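Local coordinates for cellulase (Xanthomonas axonopodis pv. citri, PDB 4W7W), which probably hydrolyses beta-1,4-glucosidic bonds of cellulose, as a family 5 glycosyl hydrolase with a beta/alpha barrel whose cleft holds bound cello-oligosaccharide, at residues L133-A138 / R175-K180; G169-I174 / K213-N218; V27-A32 / S56-K61. All coordinates share one frame; numbering follows the deposited sequence.

Contact 1. Residues L133-A138 / R175-K180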
ATOM      1  N   LEU A 133      14.293   4.688  -9.813  1.00  6.59           N
ATOM      2  CA  LEU A 133      13.133   3.866 -10.102  1.00  6.54           C
ATOM      3  C   LEU A 133      11.893   4.754 -10.235  1.00  6.12           C
ATOM      4  O   LEU A 133      11.147   4.668 -11.219  1.00  6.86           O
ATOM      5  CB  LEU A 133      12.969   2.817  -9.002  1.00  6.39           C
ATOM      6  CG  LEU A 133      11.754   1.884  -9.041  1.00  6.73           C
ATOM      7  CD1 LEU A 133      10.452   2.550  -8.611  1.00  6.76           C
ATOM      8  CD2 LEU A 133      11.609   1.209 -10.401  1.00  7.34           C
ATOM      9  N   TRP A 134      11.669   5.614  -9.238  1.00  6.14           N
ATOM     10  CA  TRP A 134      10.465   6.418  -9.250  1.00  6.43           C
ATOM     11  C   TRP A 134      10.476   7.528 -10.277  1.00  6.15           C
ATOM     12  O   TRP A 134       9.433   7.893 -10.791  1.00  6.60           O
ATOM     13  CB  TRP A 134      10.133   6.920  -7.835  1.00  6.27           C
ATOM     14  CG  TRP A 134       9.388   5.883  -7.047  1.00  5.82           C
ATOM     15  CD1 TRP A 134       9.834   5.151  -5.996  1.00  5.92           C
ATOM     16  CD2 TRP A 134       8.084   5.397  -7.358  1.00  5.71           C
ATOM     17  NE1 TRP A 134       8.874   4.251  -5.608  1.00  5.78           N
ATOM     18  CE2 TRP A 134       7.790   4.384  -6.437  1.00  5.49           C
ATOM     19  CE3 TRP A 134       7.132   5.727  -8.325  1.00  6.26           C
ATOM     20  CZ2 TRP A 134       6.581   3.703  -6.447  1.00  5.91           C
ATOM     21  CZ3 TRP A 134       5.938   5.044  -8.341  1.00  6.62           C
ATOM     22  CH2 TRP A 134       5.661   4.051  -7.417  1.00  6.83           C
ATOM     23  N   ARG A 135      11.648   8.072 -10.601  1.00  6.35           N
ATOM     24  CA  ARG A 135      11.761   8.971 -11.750  1.00  6.20           C
ATOM     25  C   ARG A 135      11.203   8.292 -13.007  1.00  6.64           C
ATOM     26  O   ARG A 135      10.391   8.864 -13.746  1.00  6.79           O
ATOM     27  CB  ARG A 135      13.216   9.370 -11.983  1.00  6.50           C
ATOM     28  CG  ARG A 135      13.447  10.207 -13.232  1.00  7.41           C
ATOM     29  CD  ARG A 135      14.919  10.542 -13.458  1.00  8.40           C
ATOM     30  NE  ARG A 135      15.673   9.352 -13.815  1.00  9.16           N
ATOM     31  CZ  ARG A 135      15.746   8.837 -15.038  1.00  9.49           C
ATOM     32  NH1 ARG A 135      15.131   9.428 -16.047  1.00 10.00           N
ATOM     33  NH2 ARG A 135      16.416   7.703 -15.229  1.00 11.09           N
ATOM     34  N   ARG A 136      11.653   7.070 -13.230  1.00  6.83           N
ATOM     35  CA  ARG A 136      11.260   6.339 -14.428  1.00  7.23           C
ATOM     36  C   ARG A 136       9.769   6.023 -14.428  1.00  6.97           C
ATOM     37  O   ARG A 136       9.109   6.178 -15.455  1.00  7.98           O
ATOM     38  CB  ARG A 136      12.096   5.085 -14.555  1.00  7.52           C
ATOM     39  CG  ARG A 136      13.560   5.363 -14.830  1.00  8.08           C
ATOM     40  CD  ARG A 136      14.370   4.097 -14.780  1.00  8.74           C
ATOM     41  NE  ARG A 136      15.809   4.279 -14.964  1.00  9.05           N
ATOM     42  CZ  ARG A 136      16.403   4.312 -16.146  1.00  9.63           C
ATOM     43  NH1 ARG A 136      15.686   4.315 -17.254  1.00 10.46           N
ATOM     44  NH2 ARG A 136      17.716   4.401 -16.217  1.00 12.80           N
ATOM     45  N   LEU A 137       9.224   5.556 -13.309  1.00  6.60           N
ATOM     46  CA  LEU A 137       7.791   5.297 -13.250  1.00  6.87           C
ATOM     47  C   LEU A 137       6.987   6.575 -13.394  1.00  6.94           C
ATOM     48  O   LEU A 137       5.963   6.593 -14.081  1.00  7.89           O
ATOM     49  CB  LEU A 137       7.380   4.548 -11.985  1.00  7.03           C
ATOM     50  CG  LEU A 137       7.866   3.105 -11.893  1.00  7.62           C
ATOM     51  CD1 LEU A 137       7.400   2.501 -10.576  1.00  7.98           C
ATOM     52  CD2 LEU A 137       7.376   2.261 -13.048  1.00  9.12           C
ATOM     53  N   ALA A 138       7.455   7.670 -12.788  1.00  6.79           N
ATOM     54  CA  ALA A 138       6.756   8.937 -12.919  1.00  7.16           C
ATOM     55  C   ALA A 138       6.731   9.412 -14.379  1.00  7.55           C
ATOM     56  O   ALA A 138       5.734   9.957 -14.841  1.00  8.42           O
ATOM     57  CB  ALA A 138       7.390   9.979 -12.027  1.00  7.13           C
ATOM     58  N   ARG A 175       8.684  14.695  -8.538  1.00  5.90           N
ATOM     59  CA  ARG A 175       8.199  16.024  -8.898  1.00  6.13           C
ATOM     60  C   ARG A 175       9.019  16.689  -9.991  1.00  6.80           C
ATOM     61  O   ARG A 175       8.480  17.460 -10.771  1.00  8.25           O
ATOM     62  CB  ARG A 175       8.067  16.897  -7.656  1.00  6.14           C
ATOM     63  CG  ARG A 175       7.083  16.371  -6.622  1.00  6.32           C
ATOM     64  CD  ARG A 175       5.697  16.190  -7.214  1.00  6.56           C
ATOM     65  NE  ARG A 175       4.751  15.819  -6.175  1.00  6.62           N
ATOM     66  CZ  ARG A 175       3.723  14.991  -6.323  1.00  6.47           C
ATOM     67  NH1 ARG A 175       3.450  14.432  -7.490  1.00  7.14           N
ATOM     68  NH2 ARG A 175       2.995  14.713  -5.265  1.00  6.82           N
ATOM     69  N   LYS A 176      10.313  16.369 -10.072  1.00  6.96           N
ATOM     70  CA  LYS A 176      11.157  16.912 -11.129  1.00  7.46           C
ATOM     71  C   LYS A 176      10.650  16.518 -12.517  1.00  7.70           C
ATOM     72  O   LYS A 176      10.929  17.226 -13.472  1.00  9.22           O
ATOM     73  CB  LYS A 176      12.601  16.440 -10.969  1.00  7.20           C
ATOM     74  CG  LYS A 176      13.376  17.161  -9.884  1.00  7.56           C
ATOM     75  CD  LYS A 176      14.738  16.542  -9.674  1.00  7.86           C
ATOM     76  CE  LYS A 176      15.586  17.359  -8.708  1.00  8.06           C
ATOM     77  NZ  LYS A 176      16.805  16.628  -8.317  1.00  8.79           N
ATOM     78  N   THR A 177       9.926  15.400 -12.636  1.00  7.69           N
ATOM     79  CA  THR A 177       9.406  14.980 -13.936  1.00  7.95           C
ATOM     80  C   THR A 177       8.195  15.788 -14.370  1.00  8.90           C
ATOM     81  O   THR A 177       7.763  15.669 -15.520  1.00 11.70           O
ATOM     82  CB  THR A 177       8.981  13.506 -13.953  1.00  7.99           C
ATOM     83  OG1 THR A 177       7.801  13.335 -13.153  1.00  8.29           O
ATOM     84  CG2 THR A 177      10.090  12.597 -13.473  1.00  8.58           C
ATOM     85  N   GLY A 178       7.635  16.586 -13.463  1.00  9.30           N
ATOM     86  CA  GLY A 178       6.370  17.279 -13.713  1.00 10.17           C
ATOM     87  C   GLY A 178       5.145  16.521 -13.234  1.00  9.60           C
ATOM     88  O   GLY A 178       4.027  17.054 -13.278  1.00 12.64           O
ATOM     89  N   ALA A 179       5.335  15.286 -12.772  1.00  8.44           N
ATOM     90  CA  ALA A 179       4.213  14.485 -12.291  1.00  8.59           C
ATOM     91  C   ALA A 179       3.545  15.151 -11.101  1.00  7.79           C
ATOM     92  O   ALA A 179       4.212  15.551 -10.135  1.00  8.74           O
ATOM     93  CB  ALA A 179       4.699  13.104 -11.904  1.00  9.16           C
ATOM     94  N   LYS A 180       2.209  15.218 -11.156  1.00  7.91           N
ATOM     95  CA  LYS A 180       1.398  15.812 -10.097  1.00  8.38           C
ATOM     96  C   LYS A 180       0.626  14.762  -9.302  1.00  7.75           C
ATOM     97  O   LYS A 180      -0.163  15.099  -8.430  1.00  8.73           O
ATOM     98  CB  LYS A 180       0.435  16.836 -10.691  1.00 11.00           C
ATOM     99  CG  LYS A 180       1.126  17.993 -11.386  1.00 14.46           C
ATOM    100  CD  LYS A 180       0.133  18.989 -11.965  0.80 20.09           C
ATOM    101  CE  LYS A 180       0.828  20.219 -12.537  0.80 27.91           C
ATOM    102  NZ  LYS A 180      -0.097  21.050 -13.353  0.80 36.94           N
TER
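Thr177 forms an ST turn at the C-terminal exit of helix 160-176, and with Ala179 it rests on Ala138 of helix 127-141; both helices belong to the outer layer of the beta/alpha barrel. The threonine approaches with both branches. Its OG1 lies 3.6 Å from Ala138 CB, while its methyl CG2 comes 4.1 Å from Arg135 CG and within 3.8 Å of the Arg135 carbonyl O. Ala179 adds a second small methyl: its CB stands 4.1 Å from Ala138 CB.

The threonine hydroxyl is turned between the backbone N and the carbonyl carbon (chi1 70°), a rotation that lets OG1 serve its own chain. Thr177 OG1 accepts from Ala179 N at 3.2 Å and donates back to the Ile174 carbonyl. In between, Gly178 takes a positive phi of 93° as the chain leaves the helix. The exit is tied once more by Arg175, whose NH1 reaches Ala179 O at 3.0 Å, coming from well above the carbonyl plane, and also bonds Asn181 O.

Arg135 meets Thr177 through its carbonyl O and CG. Its guanidinium bends away, and its NH2 sits 3.4 Å over the centre of the Arg136 guanidinium. Asp132 forms salt bridges with both arginines, which probably offsets their like charges. The contact is van der Waals packing, including the hydroxyl oxygen against a methyl, with the hydroxyl's hydrogen bonds made within its own chain. The match depends on shape, and small side chains let helix 127-141 approach the turn closely, Ala138 CA to Ala179 CA being 6.1 Å.

Contact 2. Residues G169-I174 / K213-N218; sequences GTITAI and KDPGNN
The backbones of helix segment 169-174 and loop 213-218 come nearest at Ile171 and Asp214, whose CA atoms are 6.5 Å apart, just where the loop enters a type I beta turn running from Asp214 to Asn217. Ile171 carries the contact with a single methyl. Ile171 CG2 is anti to the backbone N, and this throws it outward from the helix onto the loop, 3.8 Å from Lys213 O and 3.9 Å from Asp214 OD1. Ile171 CG2 also comes to 4.5 Å from Pro215 CD, a loose touch at the start of the turn. The isoleucine and aspartate side chains cross at about a right angle, and the methyl lies over one face of the carboxylate. Leu212 and Leu219 also pack on Ile171.

Asp214 is held by its own loop. With CG anti to the backbone N (chi1 178°), the carboxylate folds back over the turn: Asp214 OD1 accepts from Gly216 N at 2.8 Å, an Asx turn, and Asp214 OD2 from Asn218 N at 2.9 Å. Both N-H groups come in over the face opposite the methyl. The turn itself is closed by Asn217 N bonding Asp214 O at 2.9 Å. From the helix side Arg175 NE forms a salt bridge with OD1, and Gln168 NE2 bonds Lys213 O.

The oxygens that meet the Ile171 methyl are thus already engaged by N-H donors, which probably makes it less costly for the carboxylate to lie beside a methyl. Its charge is probably balanced by Arg175 and eased by the two backbone N-H groups.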
ATOM      1  N   GLY A 169      14.201  12.112  -1.241  1.00  5.96           N
ATOM      2  CA  GLY A 169      14.850  12.028  -2.541  1.00  6.55           C
ATOM      3  C   GLY A 169      13.909  11.482  -3.600  1.00  6.30           C
ATOM      4  O   GLY A 169      13.928  11.914  -4.751  1.00  6.63           O
ATOM      5  N   THR A 170      13.075  10.541  -3.209  0.60  6.11           N
ATOM      6  CA  THR A 170      12.131   9.948  -4.130  0.60  5.70           C
ATOM      7  C   THR A 170      11.013  10.922  -4.519  0.60  5.69           C
ATOM      8  O   THR A 170      10.660  11.036  -5.695  0.60  6.23           O
ATOM      9  CB  THR A 170      11.572   8.684  -3.483  0.60  5.62           C
ATOM     10  OG1 THR A 170      12.637   7.760  -3.256  0.60  8.25           O
ATOM     11  CG2 THR A 170      10.574   8.017  -4.385  0.60  4.68           C
ATOM     12  N   ILE A 171      10.450  11.617  -3.535  1.00  5.73           N
ATOM     13  CA  ILE A 171       9.438  12.645  -3.800  1.00  5.81           C
ATOM     14  C   ILE A 171      10.002  13.690  -4.757  1.00  5.83           C
ATOM     15  O   ILE A 171       9.376  14.056  -5.752  1.00  6.26           O
ATOM     16  CB  ILE A 171       8.976  13.289  -2.488  1.00  5.77           C
ATOM     17  CG1 ILE A 171       8.175  12.289  -1.644  1.00  6.28           C
ATOM     18  CG2 ILE A 171       8.177  14.546  -2.748  1.00  6.64           C
ATOM     19  CD1 ILE A 171       8.095  12.693  -0.187  1.00  7.21           C
ATOM     20  N   THR A 172      11.205  14.157  -4.476  1.00  6.23           N
ATOM     21  CA  THR A 172      11.846  15.163  -5.306  1.00  6.37           C
ATOM     22  C   THR A 172      11.998  14.656  -6.732  1.00  6.86           C
ATOM     23  O   THR A 172      11.715  15.380  -7.693  1.00  7.33           O
ATOM     24  CB  THR A 172      13.179  15.579  -4.679  1.00  6.74           C
ATOM     25  OG1 THR A 172      12.877  16.244  -3.449  1.00  7.62           O
ATOM     26  CG2 THR A 172      14.001  16.466  -5.601  1.00  7.76           C
ATOM     27  N   ALA A 173      12.482  13.429  -6.875  1.00  7.03           N
ATOM     28  CA  ALA A 173      12.678  12.836  -8.197  1.00  7.42           C
ATOM     29  C   ALA A 173      11.368  12.780  -8.977  1.00  6.85           C
ATOM     30  O   ALA A 173      11.324  13.076 -10.181  1.00  7.84           O
ATOM     31  CB  ALA A 173      13.302  11.460  -8.084  1.00  7.86           C
ATOM     32  N   ILE A 174      10.296  12.384  -8.315  1.00  6.36           N
ATOM     33  CA  ILE A 174       9.001  12.310  -8.971  1.00  6.20           C
ATOM     34  C   ILE A 174       8.576  13.707  -9.417  1.00  5.99           C
ATOM     35  O   ILE A 174       8.145  13.896 -10.552  1.00  7.01           O
ATOM     36  CB  ILE A 174       7.950  11.680  -8.040  1.00  5.64           C
ATOM     37  CG1 ILE A 174       8.257  10.178  -7.855  1.00  5.49           C
ATOM     38  CG2 ILE A 174       6.530  11.910  -8.559  1.00  6.40           C
ATOM     39  CD1 ILE A 174       7.529   9.531  -6.684  1.00  5.84           C
ATOM     40  N   LYS A 213       9.144  17.610   2.481  1.00  9.69           N
ATOM     41  CA  LYS A 213       8.544  18.641   1.656  1.00 11.70           C
ATOM     42  C   LYS A 213       8.202  18.063   0.298  1.00 10.92           C
ATOM     43  O   LYS A 213       9.029  17.423  -0.351  1.00 16.13           O
ATOM     44  CB  LYS A 213       9.503  19.825   1.483  1.00 17.32           C
ATOM     45  CG  LYS A 213       9.840  20.558   2.778  1.00 27.06           C
ATOM     46  CD  LYS A 213      10.840  21.678   2.516  0.50 22.81           C
ATOM     47  CE  LYS A 213      12.269  21.179   2.686  0.50 30.45           C
ATOM     48  NZ  LYS A 213      13.281  22.164   2.206  0.50 39.26           N
ATOM     49  N   ASP A 214       6.974  18.310  -0.130  1.00 10.93           N
ATOM     50  CA  ASP A 214       6.545  17.936  -1.469  1.00  9.39           C
ATOM     51  C   ASP A 214       6.239  19.214  -2.225  1.00  9.69           C
ATOM     52  O   ASP A 214       5.224  19.861  -1.957  1.00 10.90           O
ATOM     53  CB  ASP A 214       5.292  17.077  -1.404  1.00  8.26           C
ATOM     54  CG  ASP A 214       4.768  16.698  -2.780  1.00  7.68           C
ATOM     55  OD1 ASP A 214       5.422  17.042  -3.792  1.00  8.66           O
ATOM     56  OD2 ASP A 214       3.689  16.080  -2.845  1.00  8.14           O
ATOM     57  N   PRO A 215       7.104  19.589  -3.187  1.00 10.51           N
ATOM     58  CA  PRO A 215       6.822  20.826  -3.913  1.00 12.49           C
ATOM     59  C   PRO A 215       5.545  20.779  -4.762  1.00 11.95           C
ATOM     60  O   PRO A 215       5.055  21.823  -5.169  1.00 14.42           O
ATOM     61  CB  PRO A 215       8.074  21.032  -4.772  1.00 14.67           C
ATOM     62  CG  PRO A 215       8.647  19.670  -4.932  1.00 14.12           C
ATOM     63  CD  PRO A 215       8.328  18.926  -3.664  1.00 11.60           C
ATOM     64  N   GLY A 216       5.026  19.577  -5.011  1.00  9.73           N
ATOM     65  CA  GLY A 216       3.757  19.403  -5.706  1.00  9.74           C
ATOM     66  C   GLY A 216       2.541  19.382  -4.792  1.00 10.36           C
ATOM     67  O   GLY A 216       1.424  19.275  -5.274  1.00 12.36           O
ATOM     68  N   ASN A 217       2.764  19.453  -3.471  1.00  9.75           N
ATOM     69  CA  ASN A 217       1.675  19.482  -2.487  0.50 10.15           C
ATOM     70  C   ASN A 217       0.594  18.441  -2.759  1.00  9.62           C
ATOM     71  O   ASN A 217      -0.601  18.766  -2.796  1.00 12.65           O
ATOM     72  CB  ASN A 217       1.039  20.875  -2.393  0.50 12.85           C
ATOM     73  CG  ASN A 217       0.168  21.027  -1.155  0.50 16.06           C
ATOM     74  OD1 ASN A 217       0.289  20.256  -0.189  0.50 17.70           O
ATOM     75  ND2 ASN A 217      -0.734  22.000  -1.190  0.50 13.24           N
ATOM     76  N   ASN A 218       1.005  17.196  -2.947  1.00  8.18           N
ATOM     77  CA  ASN A 218       0.046  16.126  -3.163  1.00  8.08           C
ATOM     78  C   ASN A 218       0.587  14.808  -2.629  1.00  7.72           C
ATOM     79  O   ASN A 218       0.884  13.865  -3.371  1.00  7.11           O
ATOM     80  CB  ASN A 218      -0.362  16.019  -4.625  1.00  8.38           C
ATOM     81  CG  ASN A 218      -1.640  15.240  -4.805  1.00  8.69           C
ATOM     82  OD1 ASN A 218      -2.441  15.130  -3.874  1.00 11.26           O
ATOM     83  ND2 ASN A 218      -1.848  14.695  -5.994  1.00  9.37           N
TER

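Contact 3. Residues V27-A32 / S56-K61; sequences VNLSGA and SYFAGK
Between Val27 and Leu29, the two residues whose methyls meet Phe58, the amide of Asn28 is gripped by three groups: ND2 bonds the carbonyls of Trp298 and Gly265, and OD1 takes Arg67 NH1. Consistent with the alternation of strand 24-29, Asn28 is on the barrel-interior side, while Val27 and the end of Leu29 reach the helix.

There the Phe58 ring receives them. Val27 CG2 sits almost squarely over one face, 3.7 Å from the centroid of the Phe58 ring and 10° off the normal, a CH-pi contact. CG2 gets there because it stands between the backbone N and the carbonyl carbon, leaving Val27 CG1 to lie 4.0 Å from Phe58 CD1. Leu29 works from a different direction: CD2 meets Phe58 CE2 obliquely at 3.7 Å, the two side chains sliding past each other in opposite senses. The other face of the ring is covered by its own neighbour, with Tyr57 CD2 3.5 Å above the plane and over its centre. Phe58 is thus clamped between a valine methyl and a tyrosine edge, an arrangement that should restrict rotation of the ring.

Beyond the strand, Ser30 OG and Gly31 N both bond the carboxylate of Glu33, a residue of the glycan pocket, though the Leu29 side chain is about 11 Å from a bound glucose unit. In the fold, the contact packs strand 24-29 against helix 52-60 within the beta-alpha-beta unit that ends in strand 65-70. Ile66 of that strand touches Val27 and Leu29, while Ala301 of strand 293-301 and Met325 of helix 325-328 also pack on Phe58.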
ATOM      1  N   VAL A  27      -9.210  -2.532  -2.423  1.00  5.42           N
ATOM      2  CA  VAL A  27      -8.480  -3.731  -2.061  1.00  5.22           C
ATOM      3  C   VAL A  27      -7.125  -3.786  -2.739  1.00  4.94           C
ATOM      4  O   VAL A  27      -6.906  -3.183  -3.787  1.00  5.44           O
ATOM      5  CB  VAL A  27      -9.275  -5.025  -2.402  1.00  5.96           C
ATOM      6  CG1 VAL A  27     -10.615  -5.087  -1.698  1.00  7.20           C
ATOM      7  CG2 VAL A  27      -9.453  -5.204  -3.894  1.00  6.27           C
ATOM      8  N   ASN A  28      -6.235  -4.551  -2.116  1.00  5.15           N
ATOM      9  CA  ASN A  28      -5.001  -5.005  -2.749  1.00  5.11           C
ATOM     10  C   ASN A  28      -5.315  -6.188  -3.657  1.00  5.29           C
ATOM     11  O   ASN A  28      -5.959  -7.153  -3.217  1.00  6.27           O
ATOM     12  CB  ASN A  28      -3.993  -5.474  -1.698  1.00  5.22           C
ATOM     13  CG  ASN A  28      -3.319  -4.341  -0.987  1.00  5.13           C
ATOM     14  OD1 ASN A  28      -2.229  -3.938  -1.382  1.00  5.63           O
ATOM     15  ND2 ASN A  28      -3.942  -3.811   0.076  1.00  5.27           N
ATOM     16  N   LEU A  29      -4.868  -6.144  -4.912  1.00  5.02           N
ATOM     17  CA  LEU A  29      -4.904  -7.308  -5.794  1.00  5.39           C
ATOM     18  C   LEU A  29      -3.499  -7.862  -5.810  1.00  5.05           C
ATOM     19  O   LEU A  29      -2.634  -7.376  -6.515  1.00  5.80           O
ATOM     20  CB  LEU A  29      -5.403  -6.978  -7.195  1.00  5.74           C
ATOM     21  CG  LEU A  29      -6.868  -6.554  -7.267  1.00  6.51           C
ATOM     22  CD1 LEU A  29      -7.306  -6.238  -8.695  1.00  6.72           C
ATOM     23  CD2 LEU A  29      -7.795  -7.605  -6.682  1.00  7.86           C
ATOM     24  N   SER A  30      -3.291  -8.845  -4.940  1.00  5.76           N
ATOM     25  CA  SER A  30      -1.995  -9.478  -4.698  0.60  5.91           C
ATOM     26  C   SER A  30      -1.723 -10.600  -5.691  1.00  5.78           C
ATOM     27  O   SER A  30      -2.645 -11.321  -6.088  1.00  6.83           O
ATOM     28  CB  SER A  30      -1.977 -10.014  -3.258  0.60  5.97           C
ATOM     29  OG  SER A  30      -0.856 -10.833  -2.985  0.60  6.00           O
ATOM     30  N   GLY A  31      -0.454 -10.744  -6.068  1.00  6.10           N
ATOM     31  CA  GLY A  31      -0.035 -11.831  -6.932  1.00  6.80           C
ATOM     32  C   GLY A  31       1.212 -11.534  -7.716  1.00  6.62           C
ATOM     33  O   GLY A  31       1.946 -12.443  -8.061  1.00  7.01           O
ATOM     34  N   ALA A  32       1.443 -10.270  -8.060  1.00  6.22           N
ATOM     35  CA  ALA A  32       2.586  -9.947  -8.912  1.00  6.48           C
ATOM     36  C   ALA A  32       3.878  -9.915  -8.103  1.00  6.58           C
ATOM     37  O   ALA A  32       4.986  -9.941  -8.674  1.00  7.32           O
ATOM     38  CB  ALA A  32       2.376  -8.644  -9.659  1.00  6.34           C
ATOM     39  N   SER A  56     -13.527  -5.469 -12.239  1.00  6.95           N
ATOM     40  CA  SER A  56     -14.967  -5.246 -12.349  1.00  7.37           C
ATOM     41  C   SER A  56     -15.729  -5.785 -11.132  1.00  7.47           C
ATOM     42  O   SER A  56     -16.691  -5.169 -10.695  1.00  8.56           O
ATOM     43  CB  SER A  56     -15.523  -5.800 -13.660  1.00  8.83           C
ATOM     44  OG  SER A  56     -15.213  -7.152 -13.830  1.00  9.95           O
ATOM     45  N   TYR A  57     -15.300  -6.911 -10.582  1.00  7.18           N
ATOM     46  CA  TYR A  57     -15.937  -7.445  -9.378  1.00  7.11           C
ATOM     47  C   TYR A  57     -15.853  -6.427  -8.247  1.00  7.19           C
ATOM     48  O   TYR A  57     -16.865  -6.098  -7.612  1.00  7.91           O
ATOM     49  CB  TYR A  57     -15.292  -8.757  -8.932  1.00  7.60           C
ATOM     50  CG  TYR A  57     -15.822  -9.193  -7.583  1.00  8.02           C
ATOM     51  CD1 TYR A  57     -17.056  -9.809  -7.465  1.00  8.88           C
ATOM     52  CD2 TYR A  57     -15.109  -8.926  -6.423  1.00  8.03           C
ATOM     53  CE1 TYR A  57     -17.551 -10.170  -6.226  1.00  9.03           C
ATOM     54  CE2 TYR A  57     -15.599  -9.280  -5.185  1.00  8.14           C
ATOM     55  CZ  TYR A  57     -16.816  -9.901  -5.081  1.00  8.40           C
ATOM     56  OH  TYR A  57     -17.261 -10.250  -3.818  1.00  9.65           O
ATOM     57  N   PHE A  58     -14.665  -5.904  -7.986  1.00  7.04           N
ATOM     58  CA  PHE A  58     -14.536  -4.969  -6.869  1.00  6.98           C
ATOM     59  C   PHE A  58     -15.236  -3.647  -7.145  1.00  7.07           C
ATOM     60  O   PHE A  58     -15.820  -3.068  -6.247  1.00  8.01           O
ATOM     61  CB  PHE A  58     -13.065  -4.836  -6.433  1.00  7.14           C
ATOM     62  CG  PHE A  58     -12.575  -6.088  -5.774  1.00  6.79           C
ATOM     63  CD1 PHE A  58     -13.090  -6.441  -4.525  1.00  7.01           C
ATOM     64  CD2 PHE A  58     -11.732  -6.990  -6.411  1.00  6.69           C
ATOM     65  CE1 PHE A  58     -12.752  -7.635  -3.931  1.00  7.56           C
ATOM     66  CE2 PHE A  58     -11.395  -8.192  -5.825  1.00  7.04           C
ATOM     67  CZ  PHE A  58     -11.921  -8.527  -4.585  1.00  7.34           C
ATOM     68  N   ALA A  59     -15.214  -3.181  -8.392  1.00  7.35           N
ATOM     69  CA  ALA A  59     -15.985  -1.996  -8.748  1.00  8.44           C
ATOM     70  C   ALA A  59     -17.461  -2.199  -8.451  1.00  9.40           C
ATOM     71  O   ALA A  59     -18.135  -1.280  -7.975  1.00 11.13           O
ATOM     72  CB  ALA A  59     -15.794  -1.635 -10.198  1.00  8.64           C
ATOM     73  N   GLY A  60     -17.971  -3.392  -8.734  1.00  8.98           N
ATOM     74  CA  GLY A  60     -19.378  -3.720  -8.477  1.00 10.47           C
ATOM     75  C   GLY A  60     -19.748  -3.731  -7.012  1.00 10.95           C
ATOM     76  O   GLY A  60     -20.907  -3.582  -6.668  1.00 14.68           O
ATOM     77  N   LYS A  61     -18.756  -3.871  -6.139  1.00 10.64           N
ATOM     78  CA  LYS A  61     -18.943  -3.759  -4.698  1.00 11.98           C
ATOM     79  C   LYS A  61     -18.736  -2.354  -4.181  1.00 12.23           C
ATOM     80  O   LYS A  61     -18.781  -2.152  -2.967  1.00 16.00           O
ATOM     81  CB  LYS A  61     -17.991  -4.707  -3.981  1.00 12.83           C
ATOM     82  CG  LYS A  61     -18.245  -6.158  -4.293  1.00 14.94           C
ATOM     83  CD  LYS A  61     -19.699  -6.483  -4.028  1.00 18.03           C
ATOM     84  CE  LYS A  61     -19.964  -7.958  -3.987  1.00 21.23           C
ATOM     85  NZ  LYS A  61     -21.399  -8.173  -3.666  1.00 22.34           N
TER

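From the N terminus, contact 3 comes first and closes early, joining the first barrel strand to the helix that follows it before the chain runs on to strand 65-70. Contact 1 opens much later and ties helix 127-141 to the turn after helix 160-176. Contact 2 opens on helix 160-176 before contact 1 closes at residues 175-180, so the two cross; contact 2 is completed by loop 213-218, just ahead of strand 219-226. Helix 160-176 serves both, their centres lie 9 Å apart, and they touch through Arg175 and Asp214. Contact 3 sits on the other side of the chain's centre from contact 2, with centres 28 Å apart.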